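Local coordinates for MccF (Escherichia coli, PDB 4IIY), which probably acts as a hydrolase of the peptidase S66 family and is known as the self-immunity protein against microcin C7, at residues 129-135 with 154-160; 283-287 with 318-324; 38-42 with 186-191; 227-233 with 329-335. The protein carries 1 engineered substitution. One frame throughout, in Å; residues are numbered along the deposited sequence.

Contact 2 is nested within the stretch of chain closed by contact 4, and the two touch where L319 CD2 meets V330 CG2 at 4.1 Å. Both lie near the predicted charge-relay residue E270: its side chain is about 9 Å from that of F283 in contact 2 and about 8 Å from that of F334 in contact 4. The bound glutamylsulfamoyl inosine is about 12 Å from the side chain of F283 and about 13 Å from that of D335. Contacts 1 and 3 lie away from the annotated sites; contact 1 sits inside the stretch closed by contact 3, their nearest atoms about 7 Å apart.

Contact 1 of 4, residues 129-135 with 154-160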
loop_
_atom_site.group_PDB
_atom_site.type_symbol
_atom_site.label_atom_id
_atom_site.label_comp_id
_atom_site.label_asym_id
_atom_site.label_seq_id
_atom_site.Cartn_x
_atom_site.Cartn_y
_atom_site.Cartn_z
ATOM N N LEU B 129 -12.908 -11.748 13.685
ATOM C CA LEU B 129 -13.150 -11.137 14.992
ATOM C C LEU B 129 -14.595 -11.333 15.411
ATOM O O LEU B 129 -15.500 -11.364 14.573
ATOM C CB LEU B 129 -12.820 -9.644 14.998
ATOM C CG LEU B 129 -11.382 -9.267 14.674
ATOM C CD1 LEU B 129 -11.203 -7.769 14.893
ATOM C CD2 LEU B 129 -10.416 -10.057 15.545
ATOM N N ASP B 130 -14.814 -11.437 16.715
ATOM C CA ASP B 130 -16.159 -11.670 17.228
ATOM C C ASP B 130 -16.845 -10.333 17.472
ATOM O O ASP B 130 -16.857 -9.818 18.594
ATOM C CB ASP B 130 -16.095 -12.504 18.508
ATOM C CG ASP B 130 -17.447 -13.063 18.913
ATOM O OD1 ASP B 130 -18.480 -12.491 18.504
ATOM O OD2 ASP B 130 -17.461 -14.073 19.657
ATOM N N TYR B 131 -17.402 -9.761 16.406
ATOM C CA TYR B 131 -18.001 -8.431 16.486
ATOM C C TYR B 131 -19.185 -8.397 17.446
ATOM O O TYR B 131 -19.374 -7.420 18.157
ATOM C CB TYR B 131 -18.380 -7.906 15.094
ATOM C CG TYR B 131 -17.144 -7.767 14.246
ATOM C CD1 TYR B 131 -16.219 -6.774 14.516
ATOM C CD2 TYR B 131 -16.866 -8.659 13.230
ATOM C CE1 TYR B 131 -15.059 -6.652 13.779
ATOM C CE2 TYR B 131 -15.700 -8.550 12.484
ATOM C CZ TYR B 131 -14.798 -7.545 12.765
ATOM O OH TYR B 131 -13.627 -7.420 12.043
ATOM N N ASP B 132 -19.973 -9.468 17.475
ATOM C CA ASP B 132 -21.101 -9.515 18.396
ATOM C C ASP B 132 -20.625 -9.433 19.843
ATOM O O ASP B 132 -21.240 -8.758 20.666
ATOM C CB ASP B 132 -21.928 -10.785 18.183
ATOM C CG ASP B 132 -22.729 -10.754 16.897
ATOM O OD1 ASP B 132 -22.991 -9.648 16.381
ATOM O OD2 ASP B 132 -23.107 -11.843 16.413
ATOM N N ALA B 133 -19.521 -10.103 20.157
ATOM C CA ALA B 133 -18.986 -10.077 21.515
ATOM C C ALA B 133 -18.425 -8.694 21.850
ATOM O O ALA B 133 -18.524 -8.239 22.989
ATOM C CB ALA B 133 -17.927 -11.149 21.704
ATOM N N ILE B 134 -17.840 -8.025 20.860
ATOM C CA ILE B 134 -17.335 -6.666 21.049
ATOM C C ILE B 134 -18.486 -5.724 21.378
ATOM O O ILE B 134 -18.378 -4.873 22.263
ATOM C CB ILE B 134 -16.577 -6.179 19.804
ATOM C CG1 ILE B 134 -15.293 -6.993 19.642
ATOM C CG2 ILE B 134 -16.258 -4.691 19.907
ATOM C CD1 ILE B 134 -14.580 -6.778 18.319
ATOM N N ILE B 135 -19.603 -5.887 20.681
ATOM C CA ILE B 135 -20.777 -5.071 20.949
ATOM C C ILE B 135 -21.351 -5.355 22.336
ATOM O O ILE B 135 -21.738 -4.431 23.054
ATOM C CB ILE B 135 -21.847 -5.288 19.870
ATOM C CG1 ILE B 135 -21.362 -4.704 18.541
ATOM C CG2 ILE B 135 -23.177 -4.663 20.285
ATOM C CD1 ILE B 135 -22.136 -5.186 17.337
ATOM N N ILE B 154 -13.105 -2.387 13.421
ATOM C CA ILE B 154 -14.029 -2.551 14.536
ATOM C C ILE B 154 -15.035 -1.404 14.563
ATOM O O ILE B 154 -16.235 -1.623 14.756
ATOM C CB ILE B 154 -13.271 -2.692 15.874
ATOM C CG1 ILE B 154 -12.575 -4.054 15.926
ATOM C CG2 ILE B 154 -14.212 -2.509 17.052
ATOM C CD1 ILE B 154 -11.591 -4.217 17.071
ATOM N N TYR B 155 -14.571 -0.182 14.348
ATOM C CA TYR B 155 -15.488 0.953 14.272
ATOM C C TYR B 155 -16.509 0.767 13.144
ATOM O O TYR B 155 -17.715 0.978 13.328
ATOM C CB TYR B 155 -14.705 2.261 14.088
ATOM C CG TYR B 155 -15.589 3.466 13.871
ATOM C CD1 TYR B 155 -16.314 4.021 14.913
ATOM C CD2 TYR B 155 -15.716 4.038 12.608
ATOM C CE1 TYR B 155 -17.133 5.122 14.703
ATOM C CE2 TYR B 155 -16.527 5.138 12.392
ATOM C CZ TYR B 155 -17.231 5.676 13.445
ATOM O OH TYR B 155 -18.042 6.771 13.213
ATOM N N ALA B 156 -16.032 0.371 11.972
ATOM C CA ALA B 156 -16.909 0.175 10.817
ATOM C C ALA B 156 -18.001 -0.856 11.101
ATOM O O ALA B 156 -19.156 -0.668 10.706
ATOM C CB ALA B 156 -16.096 -0.224 9.580
ATOM N N LYS B 157 -17.643 -1.936 11.790
ATOM C CA LYS B 157 -18.585 -3.023 12.049
ATOM C C LYS B 157 -19.508 -2.796 13.239
ATOM O O LYS B 157 -20.620 -3.338 13.265
ATOM C CB LYS B 157 -17.827 -4.331 12.262
ATOM C CG LYS B 157 -17.291 -4.950 10.989
ATOM C CD LYS B 157 -18.437 -5.482 10.126
ATOM C CE LYS B 157 -17.939 -6.146 8.857
ATOM N NZ LYS B 157 -19.081 -6.633 8.027
ATOM N N THR B 158 -19.067 -2.019 14.227
ATOM C CA THR B 158 -19.767 -1.963 15.512
ATOM C C THR B 158 -20.128 -0.563 15.979
ATOM O O THR B 158 -20.959 -0.413 16.883
ATOM C CB THR B 158 -18.950 -2.613 16.660
ATOM O OG1 THR B 158 -17.822 -1.784 16.974
ATOM C CG2 THR B 158 -18.474 -4.005 16.285
ATOM N N GLY B 159 -19.495 0.457 15.407
ATOM C CA GLY B 159 -19.674 1.813 15.888
ATOM C C GLY B 159 -18.947 2.131 17.181
ATOM O O GLY B 159 -19.091 3.239 17.702
ATOM N N LEU B 160 -18.169 1.181 17.701
ATOM C CA LEU B 160 -17.385 1.409 18.915
ATOM C C LEU B 160 -16.308 2.468 18.704
ATOM O O LEU B 160 -15.563 2.427 17.722
ATOM C CB LEU B 160 -16.727 0.108 19.364
ATOM C CG LEU B 160 -15.827 0.164 20.602
ATOM C CD1 LEU B 160 -16.605 0.594 21.849
ATOM C CD2 LEU B 160 -15.177 -1.191 20.820
#
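The Y131 ring receives the base of K157 over one face: K157 CG stands 3.9 Å from the ring centroid and 9° off the normal, a CH-pi contact, while L129 CB lies against the opposite face. A bend at chi2 (-70°) carries the lysine chain onward, and its amine ends in a salt bridge with E256; Y131 OH bonds to L126 O. At the edge of the same ring, near its plane, I154 CG1 approaches Y131 CE1 to 4.2 Å. I134 meets I154 at about a right angle, CD1 against CD1 at 4.1 Å, and I134 CG2 also touches L160 CD2 at 3.8 Å. I135 and T158 overlap head to tail, with I135 CG1 3.7 Å from T158 CB. T158 works in two directions: CG2 faces Y131 and I135, whereas OG1 donates to I154 O at 2.7 Å and accepts from L160 N, forming an ST turn. A glycine in place of T158 would probably open a gap beside I135 and leave L160 N without this acceptor. Helix segments 131-135 and 154-158 cross at -81°; their helices, 131-136 and 148-158, flank strand 140-143 in sequence, in the alpha/beta N-terminal region of the LD-carboxypeptidase family.

Contact 2 of 4, residues 283-287 with 318-324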
loop_
_atom_site.group_PDB
_atom_site.type_symbol
_atom_site.label_atom_id
_atom_site.label_comp_id
_atom_site.label_asym_id
_atom_site.label_seq_id
_atom_site.Cartn_x
_atom_site.Cartn_y
_atom_site.Cartn_z
ATOM N N PHE B 283 -1.089 10.131 -0.868
ATOM C CA PHE B 283 -1.906 11.337 -0.948
ATOM C C PHE B 283 -2.727 11.321 -2.246
ATOM O O PHE B 283 -3.911 11.682 -2.246
ATOM C CB PHE B 283 -1.042 12.604 -0.899
ATOM C CG PHE B 283 -0.445 12.928 0.457
ATOM C CD1 PHE B 283 -0.912 12.347 1.626
ATOM C CD2 PHE B 283 0.589 13.851 0.541
ATOM C CE1 PHE B 283 -0.342 12.685 2.860
ATOM C CE2 PHE B 283 1.151 14.203 1.751
ATOM C CZ PHE B 283 0.681 13.627 2.915
ATOM N N SER B 284 -2.119 10.909 -3.359
ATOM C CA SER B 284 -2.878 10.809 -4.606
ATOM C C SER B 284 -3.988 9.753 -4.535
ATOM O O SER B 284 -5.057 9.960 -5.096
ATOM C CB SER B 284 -1.966 10.598 -5.814
ATOM O OG SER B 284 -1.402 11.853 -6.197
ATOM N N MET B 285 -3.755 8.647 -3.824
ATOM C CA MET B 285 -4.818 7.667 -3.597
ATOM C C MET B 285 -6.044 8.334 -2.974
ATOM O O MET B 285 -7.173 8.151 -3.430
ATOM C CB MET B 285 -4.307 6.528 -2.713
ATOM C CG MET B 285 -5.289 5.364 -2.510
ATOM S SD MET B 285 -6.572 5.639 -1.254
ATOM C CE MET B 285 -5.559 5.681 0.221
ATOM N N LEU B 286 -5.817 9.127 -1.933
ATOM C CA LEU B 286 -6.916 9.845 -1.283
ATOM C C LEU B 286 -7.622 10.782 -2.265
ATOM O O LEU B 286 -8.851 10.854 -2.304
ATOM C CB LEU B 286 -6.412 10.633 -0.073
ATOM C CG LEU B 286 -5.847 9.804 1.080
ATOM C CD1 LEU B 286 -5.156 10.723 2.087
ATOM C CD2 LEU B 286 -6.954 8.981 1.725
ATOM N N LYS B 287 -6.836 11.508 -3.049
ATOM C CA LYS B 287 -7.407 12.418 -4.027
ATOM C C LYS B 287 -8.306 11.672 -5.011
ATOM O O LYS B 287 -9.437 12.100 -5.280
ATOM C CB LYS B 287 -6.302 13.166 -4.776
ATOM C CG LYS B 287 -6.828 14.198 -5.792
ATOM C CD LYS B 287 -5.719 14.668 -6.725
ATOM C CE LYS B 287 -6.236 15.641 -7.785
ATOM N NZ LYS B 287 -6.585 16.961 -7.205
ATOM N N VAL B 318 4.009 18.262 -0.450
ATOM C CA VAL B 318 3.515 17.246 -1.381
ATOM C C VAL B 318 1.982 17.247 -1.396
ATOM O O VAL B 318 1.354 17.226 -2.449
ATOM C CB VAL B 318 4.056 15.836 -1.033
ATOM C CG1 VAL B 318 3.579 14.812 -2.052
ATOM C CG2 VAL B 318 5.584 15.855 -0.969
ATOM N N LEU B 319 1.378 17.296 -0.216
ATOM C CA LEU B 319 -0.073 17.372 -0.119
ATOM C C LEU B 319 -0.606 18.572 -0.895
ATOM O O LEU B 319 -1.598 18.473 -1.613
ATOM C CB LEU B 319 -0.503 17.460 1.345
ATOM C CG LEU B 319 -2.005 17.578 1.601
ATOM C CD1 LEU B 319 -2.750 16.353 1.102
ATOM C CD2 LEU B 319 -2.257 17.788 3.085
ATOM N N THR B 320 0.053 19.716 -0.755
ATOM C CA THR B 320 -0.375 20.933 -1.443
ATOM C C THR B 320 -0.378 20.739 -2.964
ATOM O O THR B 320 -1.307 21.159 -3.656
ATOM C CB THR B 320 0.493 22.137 -1.014
ATOM O OG1 THR B 320 0.280 22.384 0.382
ATOM C CG2 THR B 320 0.134 23.391 -1.804
ATOM N N GLU B 321 0.654 20.095 -3.499
ATOM C CA GLU B 321 0.646 19.836 -4.940
ATOM C C GLU B 321 -0.527 18.932 -5.315
ATOM O O GLU B 321 -1.252 19.199 -6.274
ATOM C CB GLU B 321 1.949 19.199 -5.428
ATOM C CG GLU B 321 1.968 19.083 -6.948
ATOM C CD GLU B 321 3.127 18.264 -7.525
ATOM O OE1 GLU B 321 3.924 17.682 -6.760
ATOM O OE2 GLU B 321 3.219 18.191 -8.770
ATOM N N VAL B 322 -0.708 17.848 -4.567
ATOM C CA VAL B 322 -1.779 16.902 -4.860
ATOM C C VAL B 322 -3.157 17.569 -4.797
ATOM O O VAL B 322 -4.042 17.272 -5.600
ATOM C CB VAL B 322 -1.693 15.683 -3.925
ATOM C CG1 VAL B 322 -2.940 14.802 -4.037
ATOM C CG2 VAL B 322 -0.425 14.882 -4.222
ATOM N N LEU B 323 -3.344 18.467 -3.838
ATOM C CA LEU B 323 -4.631 19.144 -3.673
ATOM C C LEU B 323 -5.047 19.987 -4.882
ATOM O O LEU B 323 -6.236 20.236 -5.085
ATOM C CB LEU B 323 -4.637 19.988 -2.399
ATOM C CG LEU B 323 -4.812 19.203 -1.102
ATOM C CD1 LEU B 323 -4.595 20.113 0.085
ATOM C CD2 LEU B 323 -6.182 18.540 -1.025
ATOM N N ASP B 324 -4.075 20.433 -5.671
ATOM C CA ASP B 324 -4.371 21.131 -6.923
ATOM C C ASP B 324 -5.341 22.293 -6.723
ATOM O O ASP B 324 -6.317 22.436 -7.460
ATOM C CB ASP B 324 -4.924 20.148 -7.968
ATOM C CG ASP B 324 -5.010 20.759 -9.366
ATOM O OD1 ASP B 324 -4.234 21.692 -9.657
ATOM O OD2 ASP B 324 -5.860 20.305 -10.164
HETATM O O HOH W 1 -7.838 17.883 -4.568
HETATM O O HOH W 2 -7.516 18.510 -9.478
#
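The F283 ring and L319 make the CH-pi part of this helix-helix contact. The two side chains cross at about a right angle, with L319 CD1 over one face of the F283 ring, 4.2 Å from its centroid and 14° off the normal, displaced toward the rim. F283 CE2 also lies 3.7 Å from L319 CB.

Van der Waals packing continues through V322, whose two methyls divide the work: CG2 faces F283 CB, and CG1 lies 3.8 Å from K287 CB. The hydroxyl of S284 is a further neighbour of CG2, and is itself bonded to S124 of the second subunit.

The polar part belongs to K287. Its chain leaves with CG anti to the backbone N (chi1 -177°), runs extended past V322 and bends only at chi4, which turns NZ onto V322 O at 3.0 Å, nearly along the C=O axis. One water joins NZ to L323 O, and a second joins it to D324 OD2, which is 4.5 Å from NZ and so beyond a direct salt bridge. D324 OD1 instead pairs with K95 of the second subunit.

A lysine ammonium held by one carbonyl and two waters is thus set against the C-terminal end of helix 315-323, where the carbonyls of V322 and L323 and the nearby carboxylate would probably favour its positive charge, while D324 links this end to the dimer interface.

Contact 3 of 4, residues 38-42 with 186-191; sequences APLAV and FIKILT. With EDO (1,2-ethanediol), chain P.
L40 is the wedge of this contact, its side chain pushed against the last turns of helix 178-191. A chi1 of -168°, which swings CG to the far side of CB from the main-chain nitrogen, brings CD2 against the F186 ring, 3.8 Å from F186 CE2; the two side chains cross at about a right angle. Nearer the backbone, L40 CB meets L190 CB at 3.8 Å, and I187 CD1 borders L40 CD2 at 4.3 Å. The main chain is fixed as well: L40 N donates to L190 O at 3.1 Å, from above the carbonyl plane and with a bent N-H...O angle of 141°. The carbonyl O of L40 lies 3.3 Å from T191 CG2. That threonine is itself held by OG1, which donates to I187 O at 2.6 Å, a carbonyl also reached by T191 N from the opposite face of its plane.

The outer side is much looser. P39 touches the helix through CB against L190 O, and A41 turns its CB away. A 1,2-ethanediol molecule, probably from the crystallisation liquor, rests here with its O2 2.8 Å from P39 O; it also bonds to D44.

In the fold, the loop leading into strand 45-49 is thereby tied to helix 178-191. L40 goes on to touch I140 of strand 140-143 and T111 of strand 110-115; F186 packs on both strands, through I142 and M114, and L190 on I140.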
loop_
_atom_site.group_PDB
_atom_site.type_symbol
_atom_site.label_atom_id
_atom_site.label_comp_id
_atom_site.label_asym_id
_atom_site.label_seq_id
_atom_site.Cartn_x
_atom_site.Cartn_y
_atom_site.Cartn_z
ATOM N N ALA B 38 -16.602 1.614 28.798
ATOM C CA ALA B 38 -16.418 2.152 30.142
ATOM C C ALA B 38 -15.046 2.813 30.262
ATOM O O ALA B 38 -14.075 2.374 29.634
ATOM C CB ALA B 38 -16.562 1.047 31.180
ATOM N N PRO B 39 -14.946 3.865 31.082
ATOM C CA PRO B 39 -13.667 4.567 31.214
ATOM C C PRO B 39 -12.636 3.747 31.983
ATOM O O PRO B 39 -12.982 2.826 32.722
ATOM C CB PRO B 39 -14.044 5.825 32.000
ATOM C CG PRO B 39 -15.250 5.416 32.798
ATOM C CD PRO B 39 -16.010 4.481 31.894
ATOM N N LEU B 40 -11.368 4.094 31.797
ATOM C CA LEU B 40 -10.278 3.481 32.541
ATOM C C LEU B 40 -10.190 4.087 33.947
ATOM O O LEU B 40 -10.598 5.232 34.166
ATOM C CB LEU B 40 -8.960 3.702 31.798
ATOM C CG LEU B 40 -7.734 2.915 32.254
ATOM C CD1 LEU B 40 -7.921 1.439 31.983
ATOM C CD2 LEU B 40 -6.483 3.430 31.543
ATOM N N ALA B 41 -9.641 3.319 34.880
ATOM C CA ALA B 41 -9.344 3.807 36.222
ATOM C C ALA B 41 -8.056 3.175 36.712
ATOM O O ALA B 41 -7.717 2.048 36.334
ATOM C CB ALA B 41 -10.488 3.481 37.179
ATOM N N VAL B 42 -7.348 3.896 37.575
ATOM C CA VAL B 42 -6.177 3.354 38.236
ATOM C C VAL B 42 -6.534 2.016 38.868
ATOM O O VAL B 42 -7.572 1.880 39.535
ATOM C CB VAL B 42 -5.659 4.333 39.308
ATOM C CG1 VAL B 42 -4.615 3.664 40.198
ATOM C CG2 VAL B 42 -5.085 5.578 38.647
ATOM N N PHE B 186 -2.290 9.454 27.873
ATOM C CA PHE B 186 -3.026 8.195 27.995
ATOM C C PHE B 186 -3.956 8.231 29.214
ATOM O O PHE B 186 -5.168 8.012 29.104
ATOM C CB PHE B 186 -2.007 7.049 28.106
ATOM C CG PHE B 186 -2.591 5.696 28.417
ATOM C CD1 PHE B 186 -3.103 4.892 27.410
ATOM C CD2 PHE B 186 -2.554 5.197 29.714
ATOM C CE1 PHE B 186 -3.595 3.629 27.698
ATOM C CE2 PHE B 186 -3.051 3.942 30.009
ATOM C CZ PHE B 186 -3.562 3.149 28.998
ATOM N N ILE B 187 -3.392 8.520 30.380
ATOM C CA ILE B 187 -4.184 8.478 31.603
ATOM C C ILE B 187 -5.201 9.626 31.660
ATOM O O ILE B 187 -6.328 9.423 32.119
ATOM C CB ILE B 187 -3.287 8.413 32.873
ATOM C CG1 ILE B 187 -4.065 7.832 34.060
ATOM C CG2 ILE B 187 -2.659 9.770 33.191
ATOM C CD1 ILE B 187 -4.381 6.355 33.914
ATOM N N LYS B 188 -4.842 10.807 31.170
ATOM C CA LYS B 188 -5.789 11.918 31.154
ATOM C C LYS B 188 -7.005 11.634 30.270
ATOM O O LYS B 188 -8.158 11.792 30.694
ATOM C CB LYS B 188 -5.097 13.192 30.669
ATOM C CG LYS B 188 -6.005 14.415 30.585
ATOM C CD LYS B 188 -6.439 14.877 31.963
ATOM C CE LYS B 188 -7.178 16.205 31.908
ATOM N NZ LYS B 188 -7.526 16.676 33.279
ATOM N N ILE B 189 -6.747 11.234 29.032
ATOM C CA ILE B 189 -7.812 11.020 28.060
ATOM C C ILE B 189 -8.765 9.923 28.522
ATOM O O ILE B 189 -9.986 10.053 28.400
ATOM C CB ILE B 189 -7.234 10.653 26.672
ATOM C CG1 ILE B 189 -6.480 11.837 26.060
ATOM C CG2 ILE B 189 -8.341 10.218 25.728
ATOM C CD1 ILE B 189 -7.352 13.046 25.788
ATOM N N LEU B 190 -8.212 8.846 29.067
ATOM C CA LEU B 190 -9.014 7.671 29.356
ATOM C C LEU B 190 -9.674 7.695 30.739
ATOM O O LEU B 190 -10.638 6.962 30.965
ATOM C CB LEU B 190 -8.184 6.396 29.167
ATOM C CG LEU B 190 -7.646 6.161 27.749
ATOM C CD1 LEU B 190 -6.785 4.915 27.712
ATOM C CD2 LEU B 190 -8.769 6.056 26.720
ATOM N N THR B 191 -9.168 8.513 31.663
ATOM C CA THR B 191 -9.763 8.563 33.007
ATOM C C THR B 191 -10.558 9.827 33.322
ATOM O O THR B 191 -11.330 9.839 34.288
ATOM C CB THR B 191 -8.729 8.375 34.139
ATOM O OG1 THR B 191 -7.898 9.536 34.242
ATOM C CG2 THR B 191 -7.886 7.137 33.920
HETATM C C1 EDO P . -14.814 1.225 36.324
HETATM O O1 EDO P . -15.732 1.824 35.398
HETATM C C2 EDO P . -13.376 1.577 35.953
HETATM O O2 EDO P . -12.986 0.919 34.738
#

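Contact 4 of 4, residues 227-233 with 329-335; sequences NNCAFYG and PVLDGFD
N227 ND2 has two acceptors, D335 OD2 across the contact and P203 O. The bond to D335 OD2 is 2.9 Å long and nearly straight (167°), lies in the amide plane and meets the carboxylate on its syn side, the two planes standing 83° apart. N227 OD1 accepts from C229 N, an Asx turn, and from K302 NZ, which forms a salt bridge with D335 OD1 and a hydrogen bond with G333 O. A leucine in place of N227 would probably leave D335 OD2 without this donor and set the turn before strand 230-232 free to shift.

Beyond the turn, strands 230-232 and 330-334 run antiparallel. A230 and D332 form a hydrogen-bonded pair, with D332 N to A230 O at 2.8 Å; Y232 and V330 form another, with Y232 N to V330 O at 2.8 Å. Between them F231 and L331 make a non-hydrogen-bonded pair, with L331 CG over one face of the F231 ring, 4.2 Å from its centroid. On the opposite face of the sheet D332 CB sits at the edge of the Y232 ring, 3.8 Å from Y232 CE2, and a water joins Y232 OH to D332 OD2.

This sheet edge is therefore apolar on the F231 and L331 side and water-bridged on the Y232 side, and it is closed at one end by a cluster of D335 and K302 that also bonds to N227.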
loop_
_atom_site.group_PDB
_atom_site.type_symbol
_atom_site.label_atom_id
_atom_site.label_comp_id
_atom_site.label_asym_id
_atom_site.label_seq_id
_atom_site.Cartn_x
_atom_site.Cartn_y
_atom_site.Cartn_z
ATOM N N ASN B 227 8.769 21.754 19.364
ATOM C CA ASN B 227 7.567 21.393 18.624
ATOM C C ASN B 227 7.285 22.358 17.490
ATOM O O ASN B 227 6.997 23.529 17.717
ATOM C CB ASN B 227 6.364 21.272 19.547
ATOM C CG ASN B 227 5.325 20.335 18.991
ATOM O OD1 ASN B 227 5.061 20.333 17.786
ATOM N ND2 ASN B 227 4.776 19.493 19.850
ATOM N N ASN B 228 7.365 21.846 16.268
ATOM C CA ASN B 228 7.208 22.657 15.069
ATOM C C ASN B 228 5.877 22.426 14.356
ATOM O O ASN B 228 5.756 22.670 13.153
ATOM C CB ASN B 228 8.378 22.424 14.111
ATOM C CG ASN B 228 8.489 20.981 13.662
ATOM O OD1 ASN B 228 7.909 20.079 14.269
ATOM N ND2 ASN B 228 9.245 20.752 12.591
ATOM N N CYS B 229 4.880 21.944 15.085
ATOM C CA CYS B 229 3.518 21.802 14.578
ATOM C C CYS B 229 3.057 23.132 13.968
ATOM O O CYS B 229 3.346 24.197 14.538
ATOM C CB CYS B 229 2.613 21.403 15.750
ATOM S SG CYS B 229 0.922 20.920 15.366
ATOM N N ALA B 230 2.333 23.089 12.856
ATOM C CA ALA B 230 1.866 24.302 12.188
ATOM C C ALA B 230 0.387 24.182 11.870
ATOM O O ALA B 230 -0.093 23.104 11.505
ATOM C CB ALA B 230 2.661 24.552 10.910
ATOM N N PHE B 231 -0.333 25.288 12.012
ATOM C CA PHE B 231 -1.756 25.342 11.710
ATOM C C PHE B 231 -1.952 26.175 10.447
ATOM O O PHE B 231 -1.804 27.405 10.471
ATOM C CB PHE B 231 -2.535 25.972 12.874
ATOM C CG PHE B 231 -2.642 25.100 14.105
ATOM C CD1 PHE B 231 -3.846 24.503 14.435
ATOM C CD2 PHE B 231 -1.552 24.897 14.939
ATOM C CE1 PHE B 231 -3.972 23.717 15.563
ATOM C CE2 PHE B 231 -1.669 24.100 16.070
ATOM C CZ PHE B 231 -2.884 23.514 16.386
ATOM N N TYR B 232 -2.282 25.514 9.345
ATOM C CA TYR B 232 -2.498 26.194 8.073
ATOM C C TYR B 232 -3.982 26.416 7.831
ATOM O O TYR B 232 -4.712 25.499 7.463
ATOM C CB TYR B 232 -1.896 25.378 6.927
ATOM C CG TYR B 232 -0.401 25.231 7.002
ATOM C CD1 TYR B 232 0.433 26.281 6.644
ATOM C CD2 TYR B 232 0.186 24.032 7.401
ATOM C CE1 TYR B 232 1.803 26.153 6.701
ATOM C CE2 TYR B 232 1.557 23.893 7.456
ATOM C CZ TYR B 232 2.360 24.958 7.103
ATOM O OH TYR B 232 3.727 24.839 7.155
ATOM N N GLY B 233 -4.433 27.642 8.046
ATOM C CA GLY B 233 -5.833 27.965 7.874
ATOM C C GLY B 233 -6.248 28.999 8.894
ATOM O O GLY B 233 -5.417 29.505 9.647
ATOM N N PRO B 329 -8.035 23.417 5.296
ATOM C CA PRO B 329 -7.086 23.747 6.364
ATOM C C PRO B 329 -6.420 22.489 6.926
ATOM O O PRO B 329 -7.046 21.421 7.008
ATOM C CB PRO B 329 -7.952 24.451 7.411
ATOM C CG PRO B 329 -9.340 23.996 7.135
ATOM C CD PRO B 329 -9.434 23.690 5.666
ATOM N N VAL B 330 -5.157 22.624 7.311
ATOM C CA VAL B 330 -4.355 21.479 7.722
ATOM C C VAL B 330 -3.623 21.760 9.030
ATOM O O VAL B 330 -2.947 22.789 9.159
ATOM C CB VAL B 330 -3.304 21.122 6.648
ATOM C CG1 VAL B 330 -2.413 19.998 7.145
ATOM C CG2 VAL B 330 -3.975 20.734 5.342
ATOM N N LEU B 331 -3.756 20.848 9.992
ATOM C CA LEU B 331 -2.927 20.850 11.187
ATOM C C LEU B 331 -1.761 19.933 10.850
ATOM O O LEU B 331 -1.939 18.711 10.749
ATOM C CB LEU B 331 -3.715 20.336 12.389
ATOM C CG LEU B 331 -3.073 20.444 13.774
ATOM C CD1 LEU B 331 -4.003 19.908 14.850
ATOM C CD2 LEU B 331 -1.749 19.724 13.836
ATOM N N ASP B 332 -0.592 20.523 10.618
ATOM C CA ASP B 332 0.578 19.754 10.220
ATOM C C ASP B 332 1.492 19.495 11.405
ATOM O O ASP B 332 2.147 20.410 11.897
ATOM C CB ASP B 332 1.352 20.501 9.138
ATOM C CG ASP B 332 2.536 19.708 8.614
ATOM O OD1 ASP B 332 2.588 18.486 8.850
ATOM O OD2 ASP B 332 3.407 20.309 7.955
ATOM N N GLY B 333 1.552 18.248 11.861
ATOM C CA GLY B 333 2.475 17.868 12.913
ATOM C C GLY B 333 1.844 17.571 14.260
ATOM O O GLY B 333 2.453 17.808 15.299
ATOM N N PHE B 334 0.631 17.035 14.267
ATOM C CA PHE B 334 0.013 16.589 15.512
ATOM C C PHE B 334 0.818 15.427 16.107
ATOM O O PHE B 334 1.286 14.544 15.375
ATOM C CB PHE B 334 -1.452 16.193 15.253
ATOM C CG PHE B 334 -2.269 15.914 16.496
ATOM C CD1 PHE B 334 -2.343 16.825 17.539
ATOM C CD2 PHE B 334 -3.022 14.755 16.583
ATOM C CE1 PHE B 334 -3.121 16.560 18.659
ATOM C CE2 PHE B 334 -3.809 14.491 17.690
ATOM C CZ PHE B 334 -3.855 15.398 18.735
ATOM N N ASP B 335 0.978 15.437 17.427
ATOM C CA ASP B 335 1.786 14.442 18.126
ATOM C C ASP B 335 0.979 13.189 18.444
ATOM O O ASP B 335 0.829 12.795 19.603
ATOM C CB ASP B 335 2.381 15.041 19.400
ATOM C CG ASP B 335 3.347 16.166 19.101
ATOM O OD1 ASP B 335 4.476 15.873 18.645
ATOM O OD2 ASP B 335 2.966 17.348 19.290
HETATM O O HOH W 3 4.694 22.528 8.192
#